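Local structure of mitogen activated protein kinase, putative (Leishmania donovani, 4QNY) at residues A9-E14 with V35-R40; A13-L18 with Y22-I27. The protein probably transfers the gamma-phosphate of ATP to serine or threonine residues of substrate proteins, as mitogen-activated protein kinases do. All coordinates share one frame; numbering follows the deposited sequence.

Contact 1. Residues A9-E14 with V35-R40; sequences AELQAE and VVIRAR. With ANP (phosphoaminophosphonic acid-adenylate ester), chain D.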
# COMPACT_ATOMS: atom_id res chain seq x y z
N ALA A 9 -18.76 4.54 22.03
CA ALA A 9 -18.63 4.73 23.47
C ALA A 9 -17.82 3.60 24.10
O ALA A 9 -17.06 3.83 25.04
CB ALA A 9 -20.01 4.81 24.11
N GLU A 10 -17.97 2.39 23.58
CA GLU A 10 -17.21 1.26 24.08
C GLU A 10 -15.73 1.43 23.73
O GLU A 10 -14.85 1.08 24.51
CB GLU A 10 -17.74 -0.06 23.50
CG GLU A 10 -17.13 -1.29 24.13
CD GLU A 10 -17.66 -2.58 23.54
OE1 GLU A 10 -18.79 -2.57 23.00
OE2 GLU A 10 -16.95 -3.60 23.61
N LEU A 11 -15.47 1.97 22.54
CA LEU A 11 -14.11 2.24 22.11
C LEU A 11 -13.50 3.38 22.92
O LEU A 11 -12.32 3.35 23.27
CB LEU A 11 -14.07 2.57 20.62
CG LEU A 11 -14.50 1.46 19.65
CD1 LEU A 11 -14.74 2.03 18.26
CD2 LEU A 11 -13.45 0.36 19.61
N GLN A 12 -14.32 4.38 23.23
CA GLN A 12 -13.88 5.53 24.01
C GLN A 12 -13.46 5.13 25.42
O GLN A 12 -12.42 5.57 25.91
CB GLN A 12 -14.99 6.59 24.08
CG GLN A 12 -14.64 7.81 24.91
CD GLN A 12 -13.63 8.71 24.23
OE1 GLN A 12 -13.98 9.54 23.39
NE2 GLN A 12 -12.36 8.56 24.59
N ALA A 13 -14.27 4.30 26.06
CA ALA A 13 -13.97 3.80 27.40
C ALA A 13 -12.69 2.97 27.39
O ALA A 13 -11.90 3.02 28.33
CB ALA A 13 -15.13 2.98 27.94
N GLU A 14 -12.50 2.21 26.32
CA GLU A 14 -11.32 1.38 26.16
C GLU A 14 -10.05 2.23 26.01
O GLU A 14 -9.02 1.93 26.61
CB GLU A 14 -11.48 0.46 24.94
CG GLU A 14 -10.50 -0.70 24.90
CD GLU A 14 -10.67 -1.56 23.66
OE1 GLU A 14 -10.57 -1.01 22.54
OE2 GLU A 14 -10.91 -2.78 23.80
N VAL A 35 -10.47 -1.47 13.43
CA VAL A 35 -11.08 -0.26 12.87
C VAL A 35 -10.17 0.96 13.01
O VAL A 35 -9.29 0.99 13.88
CB VAL A 35 -12.43 0.05 13.53
CG1 VAL A 35 -13.45 -1.03 13.19
CG2 VAL A 35 -12.27 0.17 15.04
N VAL A 36 -10.39 1.95 12.16
CA VAL A 36 -9.63 3.20 12.21
C VAL A 36 -10.54 4.35 12.64
O VAL A 36 -11.61 4.55 12.06
CB VAL A 36 -8.99 3.53 10.84
CG1 VAL A 36 -8.22 4.84 10.91
CG2 VAL A 36 -8.08 2.39 10.40
N ILE A 37 -10.11 5.09 13.65
CA ILE A 37 -10.98 6.10 14.27
C ILE A 37 -10.41 7.51 14.22
O ILE A 37 -9.22 7.73 14.48
CB ILE A 37 -11.25 5.75 15.75
CG1 ILE A 37 -11.52 4.25 15.91
CG2 ILE A 37 -12.41 6.57 16.30
CD1 ILE A 37 -11.55 3.79 17.35
N ARG A 38 -11.27 8.47 13.88
CA ARG A 38 -10.91 9.88 13.89
C ARG A 38 -11.03 10.45 15.30
O ARG A 38 -12.13 10.53 15.84
CB ARG A 38 -11.79 10.66 12.91
CG ARG A 38 -11.53 12.16 12.85
CD ARG A 38 -12.39 12.79 11.76
NE ARG A 38 -12.17 14.23 11.62
CZ ARG A 38 -12.73 14.98 10.68
NH1 ARG A 38 -13.54 14.43 9.79
NH2 ARG A 38 -12.47 16.28 10.63
N ALA A 39 -9.91 10.82 15.89
CA ALA A 39 -9.89 11.28 17.27
C ALA A 39 -9.20 12.63 17.44
O ALA A 39 -8.39 13.03 16.60
CB ALA A 39 -9.22 10.25 18.16
N ARG A 40 -9.53 13.33 18.52
CA ARG A 40 -8.90 14.61 18.84
C ARG A 40 -8.07 14.49 20.11
O ARG A 40 -8.53 13.96 21.12
CB ARG A 40 -9.95 15.70 18.99
PG ANP D . -3.66 -3.79 8.14
O1G ANP D . -4.52 -3.50 9.32
O2G ANP D . -2.21 -3.23 8.41
O3G ANP D . -3.56 -5.36 7.94
PB ANP D . -5.67 -2.18 6.97
O1B ANP D . -6.67 -2.95 7.77
O2B ANP D . -6.30 -1.85 5.58
N3B ANP D . -4.28 -3.09 6.72
PA ANP D . -5.05 0.52 6.98
O1A ANP D . -4.90 0.35 5.51
O2A ANP D . -3.81 1.14 7.64
O3A ANP D . -5.31 -0.86 7.73
O5' ANP D . -6.33 1.42 7.23
C5' ANP D . -7.60 1.14 6.60
C4' ANP D . -8.21 2.43 6.11
O4' ANP D . -8.23 3.40 7.18
C3' ANP D . -7.46 3.12 4.98
O3' ANP D . -7.82 2.57 3.72
C2' ANP D . -7.92 4.57 5.13
O2' ANP D . -9.16 4.80 4.48
C1' ANP D . -8.08 4.70 6.65
N9 ANP D . -6.94 5.34 7.31
C8 ANP D . -5.81 4.73 7.78
N7 ANP D . -4.95 5.56 8.33
C5 ANP D . -5.56 6.79 8.21
C6 ANP D . -5.16 8.09 8.59
N6 ANP D . -4.00 8.36 9.20
N1 ANP D . -6.00 9.11 8.33
C2 ANP D . -7.16 8.85 7.71
N3 ANP D . -7.64 7.67 7.30
C4 ANP D . -6.79 6.68 7.58

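Contact 2. Residues A13-L18 with Y22-I27; sequences AEVCRL and YLLERI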
# COMPACT_ATOMS: atom_id res chain seq x y z
N ALA A 13 -14.27 4.30 26.06
CA ALA A 13 -13.97 3.80 27.40
C ALA A 13 -12.69 2.97 27.39
O ALA A 13 -11.90 3.02 28.33
CB ALA A 13 -15.13 2.98 27.94
N GLU A 14 -12.50 2.21 26.32
CA GLU A 14 -11.32 1.38 26.16
C GLU A 14 -10.05 2.23 26.01
O GLU A 14 -9.02 1.93 26.61
CB GLU A 14 -11.48 0.46 24.94
CG GLU A 14 -10.50 -0.70 24.90
CD GLU A 14 -10.67 -1.56 23.66
OE1 GLU A 14 -10.57 -1.01 22.54
OE2 GLU A 14 -10.91 -2.78 23.80
N VAL A 15 -10.15 3.29 25.21
CA VAL A 15 -9.02 4.19 24.98
C VAL A 15 -8.66 4.97 26.25
O VAL A 15 -7.49 5.17 26.55
CB VAL A 15 -9.32 5.18 23.83
CG1 VAL A 15 -8.30 6.31 23.79
CG2 VAL A 15 -9.35 4.44 22.50
N CYS A 16 -9.68 5.39 26.99
CA CYS A 16 -9.47 6.14 28.23
C CYS A 16 -8.69 5.33 29.26
O CYS A 16 -7.95 5.90 30.07
CB CYS A 16 -10.81 6.58 28.82
SG CYS A 16 -11.63 7.92 27.92
N ARG A 17 -8.84 4.01 29.23
CA ARG A 17 -8.10 3.14 30.14
C ARG A 17 -6.65 3.00 29.69
O ARG A 17 -5.82 2.46 30.42
CB ARG A 17 -8.77 1.76 30.23
CG ARG A 17 -10.09 1.76 30.99
CD ARG A 17 -10.57 0.35 31.28
NE ARG A 17 -11.08 -0.32 30.09
CZ ARG A 17 -12.36 -0.29 29.71
NH1 ARG A 17 -13.25 0.38 30.42
NH2 ARG A 17 -12.73 -0.93 28.60
N LEU A 18 -6.35 3.48 28.49
CA LEU A 18 -4.99 3.50 27.99
C LEU A 18 -4.40 4.89 28.13
O LEU A 18 -3.34 5.08 28.73
CB LEU A 18 -4.94 3.05 26.52
CG LEU A 18 -5.45 1.64 26.22
CD1 LEU A 18 -5.47 1.40 24.73
CD2 LEU A 18 -4.59 0.61 26.93
N TYR A 22 -7.18 11.11 24.23
CA TYR A 22 -7.89 11.05 22.95
C TYR A 22 -9.41 11.00 23.07
O TYR A 22 -9.97 10.14 23.75
CB TYR A 22 -7.39 9.84 22.16
CG TYR A 22 -5.89 9.84 21.98
CD1 TYR A 22 -5.29 10.65 21.03
CD2 TYR A 22 -5.07 9.05 22.78
CE1 TYR A 22 -3.92 10.67 20.86
CE2 TYR A 22 -3.69 9.06 22.62
CZ TYR A 22 -3.12 9.87 21.66
OH TYR A 22 -1.76 9.89 21.49
N LEU A 23 -10.06 11.95 22.40
CA LEU A 23 -11.52 12.00 22.31
C LEU A 23 -11.95 11.48 20.94
O LEU A 23 -11.56 12.02 19.91
CB LEU A 23 -12.03 13.43 22.54
CG LEU A 23 -13.52 13.79 22.60
CD1 LEU A 23 -13.67 15.23 23.09
CD2 LEU A 23 -14.26 13.64 21.28
N LEU A 24 -12.76 10.42 20.94
CA LEU A 24 -13.20 9.81 19.70
C LEU A 24 -14.37 10.56 19.07
O LEU A 24 -15.27 11.02 19.78
CB LEU A 24 -13.60 8.35 19.93
CG LEU A 24 -12.52 7.47 20.56
CD1 LEU A 24 -12.96 6.03 20.54
CD2 LEU A 24 -11.19 7.63 19.84
N GLU A 25 -14.36 10.67 17.75
CA GLU A 25 -15.42 11.38 17.04
C GLU A 25 -16.18 10.46 16.08
O GLU A 25 -17.41 10.37 16.15
CB GLU A 25 -14.84 12.56 16.26
CG GLU A 25 -14.36 13.70 17.16
CD GLU A 25 -13.94 14.93 16.38
OE1 GLU A 25 -13.60 14.78 15.18
OE2 GLU A 25 -13.94 16.03 16.95
N ARG A 26 -15.46 9.77 15.20
CA ARG A 26 -16.10 8.90 14.22
C ARG A 26 -15.14 7.88 13.62
O ARG A 26 -13.94 8.14 13.49
CB ARG A 26 -16.73 9.74 13.09
N ILE A 27 -15.68 6.72 13.26
CA ILE A 27 -14.89 5.68 12.60
C ILE A 27 -14.71 5.99 11.12
O ILE A 27 -15.69 6.08 10.38
CB ILE A 27 -15.56 4.30 12.76
CG1 ILE A 27 -15.65 3.91 14.24
CG2 ILE A 27 -14.80 3.24 11.97
CD1 ILE A 27 -16.62 2.78 14.52

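Contact 1. Residues A9-E14 with V35-R40
Leu-11 and Ile-37, the side chains that meet most closely here, carry no flat group; the flat surface is the adenine of the bound ATP analogue ANP, on the other side of strand 34-41. Val-36 lies over one face of its five-membered ring, CG1 standing 3.9 Å from ANP N9. The other branch turns to the sugar, with CG2 3.4 Å from ANP O4'. CG1 is anti to the backbone N (chi1 179°), spreading the two methyls over base and ribose.

Val-35 and Ile-37, on either side of Val-36 in the strand, face helix 8-16 instead. There CD1 of Leu-11 comes to 3.8 Å from CD1 of Ile-37, methyl to methyl, the two side chains crossing at a slant, while CG2 of Val-35 is a looser neighbour at 4.5 Å. Leu-11 CG (chi1 -64°) and Ile-37 CG1 each leave beside the backbone N to reach this meeting. Leu-11 is modelled in two conformers, so these distances describe one of them. Branched aliphatic residues suit a strand that must be greasy on both faces. Leu-11 also touches Leu-24, Tyr-102 and Arg-53. The helix is further tied to the sheet by the Gln-12 amide, OE1 bonding to Leu-24 N and NE2 to Tyr-22 O. The arrangement belongs to the protein kinase N-lobe, where the strand following the glycine-rich loop roofs the nucleotide pocket.

Contact 2. Residues A13-L18 with Y22-I27
Val-15 packs against Tyr-22 and Leu-24 where the chain turns back after helix 8-16 into strand 22-31, an edge strand of the antiparallel five-stranded sheet in the kinase N-lobe. The tight part is small and mainly apolar. CG1 of Val-15 lies 4.0 Å from CB of Tyr-22 and 4.2 Å from Tyr-22 O. It meets the CB end of the tyrosine, and its approach to the ring is oblique; the two side chains cross at about a right angle. CG1 is anti to the backbone N (chi1 167°), and CG2, beside that nitrogen, is turned to Leu-24, whose CD1 is 4.4 Å away from it. A compact branched residue is well suited here, since it can offer one methyl to each of two strand residues. Met-51 of strand 47-54 touches all three side chains and joins the buried cluster, as Tyr-102 does beside Val-15. Tyr-22 combines an apolar base for this packing with a hydroxyl that reaches Asn-88, satisfying its polar end.

Across the strand, Leu-23 points away from the helix and is exposed, as is Glu-25. With Arg-26, Glu-25 faces Arg-38 in a classic beta bulge, which interrupts the regular pairing of the edge strand with its neighbour. On the helix the loose side is marked by Arg-17, a long charged residue that is exposed, though a crystal neighbour touches it. The side chain folds back over the backbone of Ala-13 until the guanidinium plane lies 3.5 Å from Ala-13 O, which sits over the centre of that plane.

Overall arrangement
Both contacts use helix 8-16 against the same sheet, sharing Ala-13 and Glu-14, and their centres lie about 4 Å apart. Neither has a hydrogen bond across it. Contact 1 reaches the second strand of the sheet, whose other face borders the nucleotide, so it ties the helix to an element of the active site; its chemistry is methyl on methyl between aliphatic residues, and Val-35 is partly exposed. Contact 2 reaches an edge strand, yet its three touching residues are all buried, and a tyrosine CB takes part. The two strands join by backbone bonds, such as the probable one from Arg-40 N to Leu-23 O (2.8 Å), and the helix packs against both.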